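Local coordinates for N-(5'-phosphoribosyl)anthranilate isomerase (Thermococcus kodakarensis, PDB 5LHF), which catalyses the isomerisation of N-(5-phospho-beta-D-ribosyl)anthranilate to 1-(2-carboxyphenylamino)-1-deoxy-D-ribulose 5-phosphate, the third step from chorismate to L-tryptophan, at residues Leu19-Ala24 and Glu49-Pro54; Val29-Arg34 and Ile55-Thr60; Glu77-His82 and Val99-Ala104. All coordinates share one frame; numbering follows the deposited sequence.

Overall arrangement
From the N terminus, the chain leaves helix 14-20 through Leu19-Ala24, forms strand 26-30, passes through helix 41-50 and returns in Glu49-Pro54, where contact 1 closes its loop between the ends of the two helices. Contact 2 starts inside that loop and ends beyond it, so the two cross: it pairs strand 26-30 with strand 55-59 around helix 41-50. Contact 3 follows in series and closes the next but one beta-alpha-beta unit, joining strands 78-81 and 100-106 around helix 87-97. Strands 55-59 and 78-81 are neighbours, which makes contacts 2 and 3 parts of one parallel barrel wall, while Pro54 of contact 1 packs on Tyr78 of contact 3.

Contact 1 of 3, residues Leu19-Ala24 and Glu49-Pro54; sequences LVERYA and EMAEIP
With CG anti to its carbonyl carbon (chi1 -70°) and CD anti to CA (chi2 -174°), Glu21 stretches its carboxylate across to the turn that follows helix 41-50. The tip of Glu21 meets backbone: Glu52 N donates to Glu21 OE1 in a nearly straight bond (172° at the hydrogen). The 2.5 Å between Glu52 N and Glu21 OE1 is unusually short, and its exact length is doubtful. The same oxygen lies 3.2 Å from Ala51 CA, at the first residue to leave helical geometry.

Ile53 supplies the apolar half. Its terminal CD1 lies 3.5 Å from the carbonyl O of Ala24. This methyl also approaches Ala24 CB and the shaft of Glu21 at CG, and Val20 CG1 touches it more loosely. Val20 and Ala24 in turn rest on Ile8 of strand 5-9. Both segments are helix-to-strand connections, leading into the neighbouring strands 26-30 and 55-59, and so lie on the N-terminal side of the barrel strands.

The side chains of Glu21 and Glu52 cross at about a right angle, and their OE2 atoms come within 4.3 Å of each other. Arg18 forms a salt bridge with Glu21 OE2 and also donates to Met50 O. Its positive charge probably offsets the repulsion between the two glutamates, while the two oxygens of Glu21 divide their partners: OE1 faces the backbone N-H of Glu52, OE2 the arginine.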
loop_
_atom_site.group_PDB
_atom_site.type_symbol
_atom_site.label_atom_id
_atom_site.label_comp_id
_atom_site.label_asym_id
_atom_site.label_seq_id
_atom_site.Cartn_x
_atom_site.Cartn_y
_atom_site.Cartn_z
ATOM N N LEU A 19 15.687 4.371 8.346
ATOM C CA LEU A 19 15.225 5.734 8.118
ATOM C C LEU A 19 13.708 5.814 8.189
ATOM O O LEU A 19 13.151 6.616 8.943
ATOM C CB LEU A 19 15.721 6.241 6.762
ATOM C CG LEU A 19 15.135 7.579 6.316
ATOM C CD1 LEU A 19 15.465 8.622 7.406
ATOM C CD2 LEU A 19 15.676 7.991 4.930
ATOM N N VAL A 20 13.026 4.962 7.422
ATOM C CA VAL A 20 11.565 4.947 7.396
ATOM C C VAL A 20 10.985 4.695 8.785
ATOM O O VAL A 20 9.913 5.212 9.121
ATOM C CB VAL A 20 11.101 3.894 6.371
ATOM C CG1 VAL A 20 9.647 3.514 6.574
ATOM C CG2 VAL A 20 11.342 4.417 4.969
ATOM N N GLU A 21 11.670 3.899 9.610
ATOM C CA GLU A 21 11.138 3.534 10.919
ATOM C C GLU A 21 11.040 4.722 11.865
ATOM O O GLU A 21 10.311 4.647 12.859
ATOM C CB GLU A 21 12.008 2.447 11.549
ATOM C CG GLU A 21 11.864 1.110 10.830
ATOM C CD GLU A 21 12.609 -0.000 11.516
ATOM O OE1 GLU A 21 12.156 -1.158 11.413
ATOM O OE2 GLU A 21 13.651 0.281 12.139
ATOM N N ARG A 22 11.747 5.811 11.578
ATOM C CA ARG A 22 11.663 6.988 12.431
ATOM C C ARG A 22 10.410 7.805 12.166
ATOM O O ARG A 22 10.099 8.715 12.950
ATOM C CB ARG A 22 12.912 7.844 12.240
ATOM C CG ARG A 22 14.180 7.131 12.674
ATOM C CD ARG A 22 15.231 8.097 13.198
ATOM N NE ARG A 22 15.673 9.051 12.184
ATOM C CZ ARG A 22 16.539 8.766 11.217
ATOM N NH1 ARG A 22 17.058 7.546 11.124
ATOM N NH2 ARG A 22 16.880 9.706 10.349
ATOM N N TYR A 23 9.667 7.481 11.101
ATOM C CA TYR A 23 8.538 8.295 10.681
ATOM C C TYR A 23 7.254 7.516 10.441
ATOM O O TYR A 23 6.183 8.016 10.794
ATOM C CB TYR A 23 8.902 9.070 9.405
ATOM C CG TYR A 23 10.117 9.952 9.569
ATOM C CD1 TYR A 23 11.398 9.472 9.274
ATOM C CD2 TYR A 23 9.995 11.254 10.035
ATOM C CE1 TYR A 23 12.509 10.279 9.422
ATOM C CE2 TYR A 23 11.105 12.066 10.186
ATOM C CZ TYR A 23 12.353 11.578 9.881
ATOM O OH TYR A 23 13.451 12.392 10.032
ATOM N N ALA A 24 7.322 6.327 9.828
ATOM C CA ALA A 24 6.121 5.688 9.303
ATOM C C ALA A 24 5.504 4.737 10.321
ATOM O O ALA A 24 6.189 4.181 11.178
ATOM C CB ALA A 24 6.424 4.914 8.005
ATOM N N GLU A 49 13.142 -9.438 9.425
ATOM C CA GLU A 49 13.598 -9.849 10.750
ATOM C C GLU A 49 14.058 -8.652 11.573
ATOM O O GLU A 49 13.820 -8.605 12.784
ATOM C CB GLU A 49 14.725 -10.871 10.627
ATOM C CG GLU A 49 15.363 -11.274 11.952
ATOM C CD GLU A 49 16.589 -12.149 11.761
ATOM O OE1 GLU A 49 17.204 -12.092 10.672
ATOM O OE2 GLU A 49 16.947 -12.889 12.703
ATOM N N MET A 50 14.693 -7.669 10.936
ATOM C CA MET A 50 15.205 -6.528 11.681
ATOM C C MET A 50 14.199 -5.392 11.843
ATOM O O MET A 50 14.430 -4.503 12.675
ATOM C CB MET A 50 16.479 -6.011 11.013
ATOM C CG MET A 50 17.587 -7.050 10.999
ATOM S SD MET A 50 18.026 -7.637 12.654
ATOM C CE MET A 50 19.455 -6.615 13.000
ATOM N N ALA A 51 13.067 -5.419 11.131
ATOM C CA ALA A 51 12.115 -4.314 11.210
ATOM C C ALA A 51 11.534 -4.146 12.614
ATOM O O ALA A 51 11.238 -5.123 13.313
ATOM C CB ALA A 51 10.983 -4.509 10.196
ATOM N N GLU A 52 11.369 -2.891 13.030
ATOM C CA GLU A 52 10.769 -2.588 14.321
ATOM C C GLU A 52 9.371 -1.981 14.204
ATOM O O GLU A 52 8.765 -1.667 15.233
ATOM C CB GLU A 52 11.713 -1.672 15.126
ATOM C CG GLU A 52 13.000 -2.402 15.507
ATOM C CD GLU A 52 14.035 -1.516 16.182
ATOM O OE1 GLU A 52 15.126 -2.040 16.521
ATOM O OE2 GLU A 52 13.766 -0.305 16.359
ATOM N N ILE A 53 8.849 -1.811 12.991
ATOM C CA ILE A 53 7.435 -1.501 12.737
ATOM C C ILE A 53 6.857 -2.585 11.828
ATOM O O ILE A 53 7.619 -3.359 11.229
ATOM C CB ILE A 53 7.255 -0.112 12.094
ATOM C CG1 ILE A 53 7.819 -0.105 10.671
ATOM C CG2 ILE A 53 7.876 0.991 12.969
ATOM C CD1 ILE A 53 7.762 1.272 9.987
ATOM N N PRO A 54 5.536 -2.677 11.672
ATOM C CA PRO A 54 4.983 -3.651 10.723
ATOM C C PRO A 54 5.580 -3.461 9.336
ATOM O O PRO A 54 5.684 -2.339 8.833
ATOM C CB PRO A 54 3.481 -3.346 10.744
ATOM C CG PRO A 54 3.240 -2.839 12.118
ATOM C CD PRO A 54 4.474 -2.027 12.470
#

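Contact 2 of 3, residues Val29-Arg34 and Ile55-Thr60; sequences VVVNSR and IYLVST
Val29 and Val30 pair in parallel with Leu57 and Val58 through a ladder of three backbone hydrogen bonds, from Val29 N to Tyr56 O, Val58 N to Val29 O and Val31 N to Val58 O. On the Val29-Leu57 face, branched side chains interlock. Leu57 CD1 lies against both methyls of Val31, 3.7 Å from CG2 and 3.8 Å from CG1, the two side chains crossing at about a right angle. Val29 CG1 meets Ile55 CD1 at 4.1 Å. Helix 41-50 covers Val29 and Val31 from outside, and helix 64-74 covers Leu57. On the face of Val30 and Val58, Val30 CG2 approaches Val58 CB at 4.0 Å.

Beyond the Val31 N to Val58 O bond, side-chain hydroxyls make the links. Ser59 OG, anti to its backbone N (chi1 -173°), donates to Val31 O at 2.8 Å; it also pairs with Met61 N, which helps to fix its rotation. Ser33 OG donates to Val31 O at an equal 2.8 Å. The two hydroxyls approach from opposite faces of the carbonyl plane, Ser33 OG standing 38° out of it. Ser33 OG is also an acceptor, receiving Thr60 N at 3.0 Å. Two waters extend the link from Thr60 OG1, one to Asn32 O and the other to Arg34 N.

Strand 26-30, helix 41-50 and strand 55-59 form a beta-alpha-beta unit of the TIM barrel, with the hydroxyl cluster at the C-terminal ends of its strands. The carbonyl oxygen of Val31, a buried residue, is gripped twice just past the last of the backbone bonds. Serine hydroxyls and water thus continue the polar connection that the ladder begins, beside the largely apolar packing of Val29, Val31 and Leu57 against the helices.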
loop_
_atom_site.group_PDB
_atom_site.type_symbol
_atom_site.label_atom_id
_atom_site.label_comp_id
_atom_site.label_asym_id
_atom_site.label_seq_id
_atom_site.Cartn_x
_atom_site.Cartn_y
_atom_site.Cartn_z
ATOM N N VAL A 29 8.249 -4.329 1.779
ATOM C CA VAL A 29 9.349 -4.797 0.947
ATOM C C VAL A 29 8.766 -5.599 -0.214
ATOM O O VAL A 29 7.904 -6.460 -0.009
ATOM C CB VAL A 29 10.377 -5.615 1.762
ATOM C CG1 VAL A 29 9.721 -6.836 2.440
ATOM C CG2 VAL A 29 11.490 -6.075 0.849
ATOM N N VAL A 30 9.217 -5.299 -1.435
ATOM C CA VAL A 30 8.591 -5.826 -2.646
ATOM C C VAL A 30 9.351 -7.061 -3.121
ATOM O O VAL A 30 10.583 -7.046 -3.222
ATOM C CB VAL A 30 8.538 -4.757 -3.753
ATOM C CG1 VAL A 30 7.948 -5.351 -5.050
ATOM C CG2 VAL A 30 7.740 -3.528 -3.275
ATOM N N VAL A 31 8.616 -8.135 -3.406
ATOM C CA VAL A 31 9.195 -9.368 -3.929
ATOM C C VAL A 31 8.354 -9.852 -5.101
ATOM O O VAL A 31 7.165 -9.544 -5.211
ATOM C CB VAL A 31 9.293 -10.488 -2.858
ATOM C CG1 VAL A 31 10.218 -10.088 -1.706
ATOM C CG2 VAL A 31 7.897 -10.900 -2.349
ATOM N N ASN A 32 8.988 -10.645 -5.968
ATOM C CA ASN A 32 8.301 -11.358 -7.045
ATOM C C ASN A 32 7.250 -10.474 -7.725
ATOM O O ASN A 32 6.069 -10.812 -7.805
ATOM C CB ASN A 32 7.671 -12.660 -6.520
ATOM C CG ASN A 32 8.715 -13.657 -5.987
ATOM O OD1 ASN A 32 9.853 -13.682 -6.446
ATOM N ND2 ASN A 32 8.315 -14.493 -5.032
ATOM N N SER A 33 7.697 -9.304 -8.190
ATOM C CA SER A 33 6.829 -8.334 -8.849
ATOM C C SER A 33 7.631 -7.564 -9.888
ATOM O O SER A 33 8.855 -7.433 -9.785
ATOM C CB SER A 33 6.226 -7.318 -7.860
ATOM O OG SER A 33 5.550 -7.950 -6.785
ATOM N N ARG A 34 6.911 -7.037 -10.885
ATOM C CA ARG A 34 7.435 -5.999 -11.767
ATOM C C ARG A 34 7.650 -4.711 -10.978
ATOM O O ARG A 34 6.723 -3.901 -10.850
ATOM C CB ARG A 34 6.468 -5.740 -12.931
ATOM C CG ARG A 34 6.115 -6.974 -13.746
ATOM C CD ARG A 34 4.955 -6.717 -14.711
ATOM N NE ARG A 34 4.721 -7.902 -15.537
ATOM C CZ ARG A 34 3.674 -8.067 -16.341
ATOM N NH1 ARG A 34 2.746 -7.115 -16.440
ATOM N NH2 ARG A 34 3.558 -9.188 -17.045
ATOM N N ILE A 55 6.009 -4.561 8.723
ATOM C CA ILE A 55 6.585 -4.491 7.386
ATOM C C ILE A 55 5.829 -5.461 6.482
ATOM O O ILE A 55 5.805 -6.675 6.733
ATOM C CB ILE A 55 8.100 -4.762 7.384
ATOM C CG1 ILE A 55 8.655 -4.742 5.949
ATOM C CG2 ILE A 55 8.456 -6.053 8.146
ATOM C CD1 ILE A 55 10.172 -4.682 5.888
ATOM N N TYR A 56 5.183 -4.924 5.455
ATOM C CA TYR A 56 4.409 -5.751 4.538
ATOM C C TYR A 56 5.305 -6.422 3.508
ATOM O O TYR A 56 6.175 -5.779 2.920
ATOM C CB TYR A 56 3.353 -4.891 3.834
ATOM C CG TYR A 56 2.229 -4.507 4.764
ATOM C CD1 TYR A 56 2.359 -3.436 5.644
ATOM C CD2 TYR A 56 1.047 -5.226 4.767
ATOM C CE1 TYR A 56 1.333 -3.102 6.514
ATOM C CE2 TYR A 56 0.029 -4.912 5.608
ATOM C CZ TYR A 56 0.160 -3.846 6.480
ATOM O OH TYR A 56 -0.900 -3.567 7.325
ATOM N N LEU A 57 5.076 -7.718 3.286
ATOM C CA LEU A 57 5.610 -8.405 2.112
ATOM C C LEU A 57 4.697 -8.056 0.950
ATOM O O LEU A 57 3.548 -8.508 0.911
ATOM C CB LEU A 57 5.656 -9.915 2.341
ATOM C CG LEU A 57 6.415 -10.759 1.304
ATOM C CD1 LEU A 57 7.918 -10.431 1.320
ATOM C CD2 LEU A 57 6.182 -12.255 1.553
ATOM N N VAL A 58 5.184 -7.229 0.024
ATOM C CA VAL A 58 4.355 -6.644 -1.028
ATOM C C VAL A 58 4.602 -7.394 -2.330
ATOM O O VAL A 58 5.757 -7.533 -2.756
ATOM C CB VAL A 58 4.678 -5.154 -1.213
ATOM C CG1 VAL A 58 3.796 -4.562 -2.291
ATOM C CG2 VAL A 58 4.572 -4.376 0.127
ATOM N N SER A 59 3.531 -7.834 -2.991
ATOM C CA SER A 59 3.744 -8.572 -4.232
ATOM C C SER A 59 2.493 -8.607 -5.095
ATOM O O SER A 59 1.359 -8.512 -4.612
ATOM C CB SER A 59 4.208 -10.004 -3.956
ATOM O OG SER A 59 4.560 -10.654 -5.180
ATOM N N THR A 60 2.729 -8.807 -6.388
ATOM C CA THR A 60 1.674 -9.063 -7.355
ATOM C C THR A 60 1.482 -10.546 -7.623
ATOM O O THR A 60 0.715 -10.903 -8.524
ATOM C CB THR A 60 1.988 -8.347 -8.664
ATOM O OG1 THR A 60 3.260 -8.804 -9.137
ATOM C CG2 THR A 60 2.041 -6.838 -8.439
HETATM O O HOH W 1 3.996 -11.433 -9.724
HETATM O O HOH W 2 4.004 -7.337 -11.295
#

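Contact 3 of 3, residues Glu77-His82 and Val99-Ala104; sequences EYIQVH and VSVMKA
Ala104 CB sits over the centre of the His82 ring, 3.5 Å from the ring centroid and 13° off the normal, a CH-pi contact at the C-terminal end of the paired strands. At the other end Ser100 CB packs obliquely against the Tyr78 ring, 3.6 Å from CD1. Between them Gln80 and Met102 lie side by side and point the same way, with Met102 CE 3.7 Å from Gln80 OE1; chi3 of 54° folds the methionine CE back beside that oxygen. On the face of Ile79 and Val81 the contacts between the two strands are chiefly aliphatic: Ile79 CD1 touches Val99 CG2 at 3.8 Å, the two side chains crossing at about a right angle, and Ile79 CG1 meets Val101 CG2 at 3.9 Å.

These groups are set in register by five backbone hydrogen bonds that run unbroken from Ser100 N to Glu77 O up to Ala104 N to Val81 O. At the N-terminal end a water O lies 2.8 Å from Ser100 OG and also near Glu77 O, and may link the two.

Further out, Lys7 of strand 5-9 donates to Gln80 OE1 and probably helps to fix the amide. Lys103 NZ donates to Ser83 O and Ala104 O. Leu93 of helix 87-97 and Trp67 of helix 64-74 pack on Ile79, while Leu134 of strand 132-136 touches Gln80, Met102 and Ala104.

Strand 78-81, helix 87-97 and strand 100-106 form a beta-alpha-beta unit of the TIM barrel: Gln80 and Met102 face the barrel interior, and the aliphatic side chains of Ile79, Val99 and Val101 face the surrounding helices.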
loop_
_atom_site.group_PDB
_atom_site.type_symbol
_atom_site.label_atom_id
_atom_site.label_comp_id
_atom_site.label_asym_id
_atom_site.label_seq_id
_atom_site.Cartn_x
_atom_site.Cartn_y
_atom_site.Cartn_z
ATOM N N GLU A 77 4.734 -11.400 8.578
ATOM C CA GLU A 77 3.545 -11.305 9.408
ATOM C C GLU A 77 2.431 -10.530 8.716
ATOM O O GLU A 77 1.250 -10.686 9.060
ATOM C CB GLU A 77 3.967 -10.593 10.703
ATOM C CG GLU A 77 4.909 -11.396 11.590
ATOM C CD GLU A 77 4.148 -12.420 12.379
ATOM O OE1 GLU A 77 4.765 -13.414 12.858
ATOM O OE2 GLU A 77 2.908 -12.236 12.524
ATOM N N TYR A 78 2.809 -9.653 7.788
ATOM C CA TYR A 78 1.919 -8.778 7.036
ATOM C C TYR A 78 2.175 -8.992 5.559
ATOM O O TYR A 78 3.330 -9.089 5.143
ATOM C CB TYR A 78 2.177 -7.301 7.359
ATOM C CG TYR A 78 1.869 -6.951 8.790
ATOM C CD1 TYR A 78 0.609 -6.467 9.150
ATOM C CD2 TYR A 78 2.828 -7.102 9.784
ATOM C CE1 TYR A 78 0.318 -6.149 10.461
ATOM C CE2 TYR A 78 2.547 -6.787 11.091
ATOM C CZ TYR A 78 1.290 -6.315 11.425
ATOM O OH TYR A 78 1.013 -6.003 12.735
ATOM N N ILE A 79 1.110 -9.050 4.759
ATOM C CA ILE A 79 1.270 -9.157 3.317
ATOM C C ILE A 79 0.364 -8.140 2.644
ATOM O O ILE A 79 -0.726 -7.816 3.134
ATOM C CB ILE A 79 0.983 -10.587 2.777
ATOM C CG1 ILE A 79 -0.478 -10.993 2.970
ATOM C CG2 ILE A 79 1.907 -11.608 3.446
ATOM C CD1 ILE A 79 -0.817 -12.353 2.332
ATOM N N GLN A 80 0.843 -7.613 1.527
ATOM C CA GLN A 80 0.071 -6.686 0.705
ATOM C C GLN A 80 -0.146 -7.372 -0.633
ATOM O O GLN A 80 0.803 -7.575 -1.396
ATOM C CB GLN A 80 0.780 -5.348 0.545
ATOM C CG GLN A 80 0.137 -4.409 -0.484
ATOM C CD GLN A 80 0.615 -2.973 -0.314
ATOM O OE1 GLN A 80 0.966 -2.546 0.784
ATOM N NE2 GLN A 80 0.715 -2.257 -1.413
ATOM N N VAL A 81 -1.393 -7.730 -0.905
ATOM C CA VAL A 81 -1.751 -8.481 -2.103
ATOM C C VAL A 81 -2.150 -7.475 -3.177
ATOM O O VAL A 81 -3.213 -6.848 -3.094
ATOM C CB VAL A 81 -2.871 -9.481 -1.807
ATOM C CG1 VAL A 81 -3.338 -10.188 -3.076
ATOM C CG2 VAL A 81 -2.393 -10.495 -0.793
ATOM N N HIS A 82 -1.271 -7.298 -4.160
ATOM C CA HIS A 82 -1.442 -6.410 -5.308
ATOM C C HIS A 82 -1.921 -7.175 -6.526
ATOM O O HIS A 82 -1.382 -7.016 -7.625
ATOM C CB HIS A 82 -0.127 -5.701 -5.621
ATOM C CG HIS A 82 -0.081 -4.275 -5.179
ATOM N ND1 HIS A 82 -0.687 -3.259 -5.884
ATOM C CD2 HIS A 82 0.512 -3.691 -4.114
ATOM C CE1 HIS A 82 -0.484 -2.113 -5.264
ATOM N NE2 HIS A 82 0.244 -2.348 -4.188
ATOM N N VAL A 99 -1.115 -14.530 8.726
ATOM C CA VAL A 99 -0.690 -13.218 8.246
ATOM C C VAL A 99 -1.864 -12.246 8.281
ATOM O O VAL A 99 -3.033 -12.633 8.171
ATOM C CB VAL A 99 -0.071 -13.317 6.832
ATOM C CG1 VAL A 99 1.198 -14.173 6.856
ATOM C CG2 VAL A 99 -1.073 -13.847 5.811
ATOM N N SER A 100 -1.550 -10.960 8.465
ATOM C CA SER A 100 -2.519 -9.883 8.295
ATOM C C SER A 100 -2.418 -9.397 6.862
ATOM O O SER A 100 -1.323 -9.361 6.301
ATOM C CB SER A 100 -2.241 -8.721 9.255
ATOM O OG SER A 100 -2.051 -9.211 10.568
ATOM N N VAL A 101 -3.550 -9.028 6.263
ATOM C CA VAL A 101 -3.588 -8.740 4.835
ATOM C C VAL A 101 -4.037 -7.309 4.587
ATOM O O VAL A 101 -5.044 -6.853 5.148
ATOM C CB VAL A 101 -4.497 -9.719 4.074
ATOM C CG1 VAL A 101 -4.445 -9.410 2.578
ATOM C CG2 VAL A 101 -4.069 -11.152 4.352
ATOM N N MET A 102 -3.290 -6.608 3.734
ATOM C CA MET A 102 -3.759 -5.387 3.091
ATOM C C MET A 102 -3.961 -5.723 1.622
ATOM O O MET A 102 -3.039 -6.207 0.960
ATOM C CB MET A 102 -2.776 -4.230 3.285
ATOM C CG MET A 102 -3.122 -2.928 2.501
ATOM S SD MET A 102 -2.733 -1.362 3.343
ATOM C CE MET A 102 -1.001 -1.610 3.730
ATOM N N LYS A 103 -5.177 -5.534 1.124
ATOM C CA LYS A 103 -5.476 -5.821 -0.269
ATOM C C LYS A 103 -5.473 -4.521 -1.059
ATOM O O LYS A 103 -6.122 -3.552 -0.660
ATOM C CB LYS A 103 -6.830 -6.519 -0.401
ATOM C CG LYS A 103 -7.279 -6.723 -1.838
ATOM C CD LYS A 103 -6.784 -8.034 -2.441
ATOM C CE LYS A 103 -7.478 -8.279 -3.781
ATOM N NZ LYS A 103 -6.944 -7.416 -4.865
ATOM N N ALA A 104 -4.753 -4.504 -2.175
ATOM C CA ALA A 104 -4.712 -3.350 -3.065
ATOM C C ALA A 104 -5.719 -3.505 -4.200
ATOM O O ALA A 104 -5.831 -4.574 -4.806
ATOM C CB ALA A 104 -3.298 -3.158 -3.623
HETATM O O HOH W 3 -0.118 -10.939 11.730
#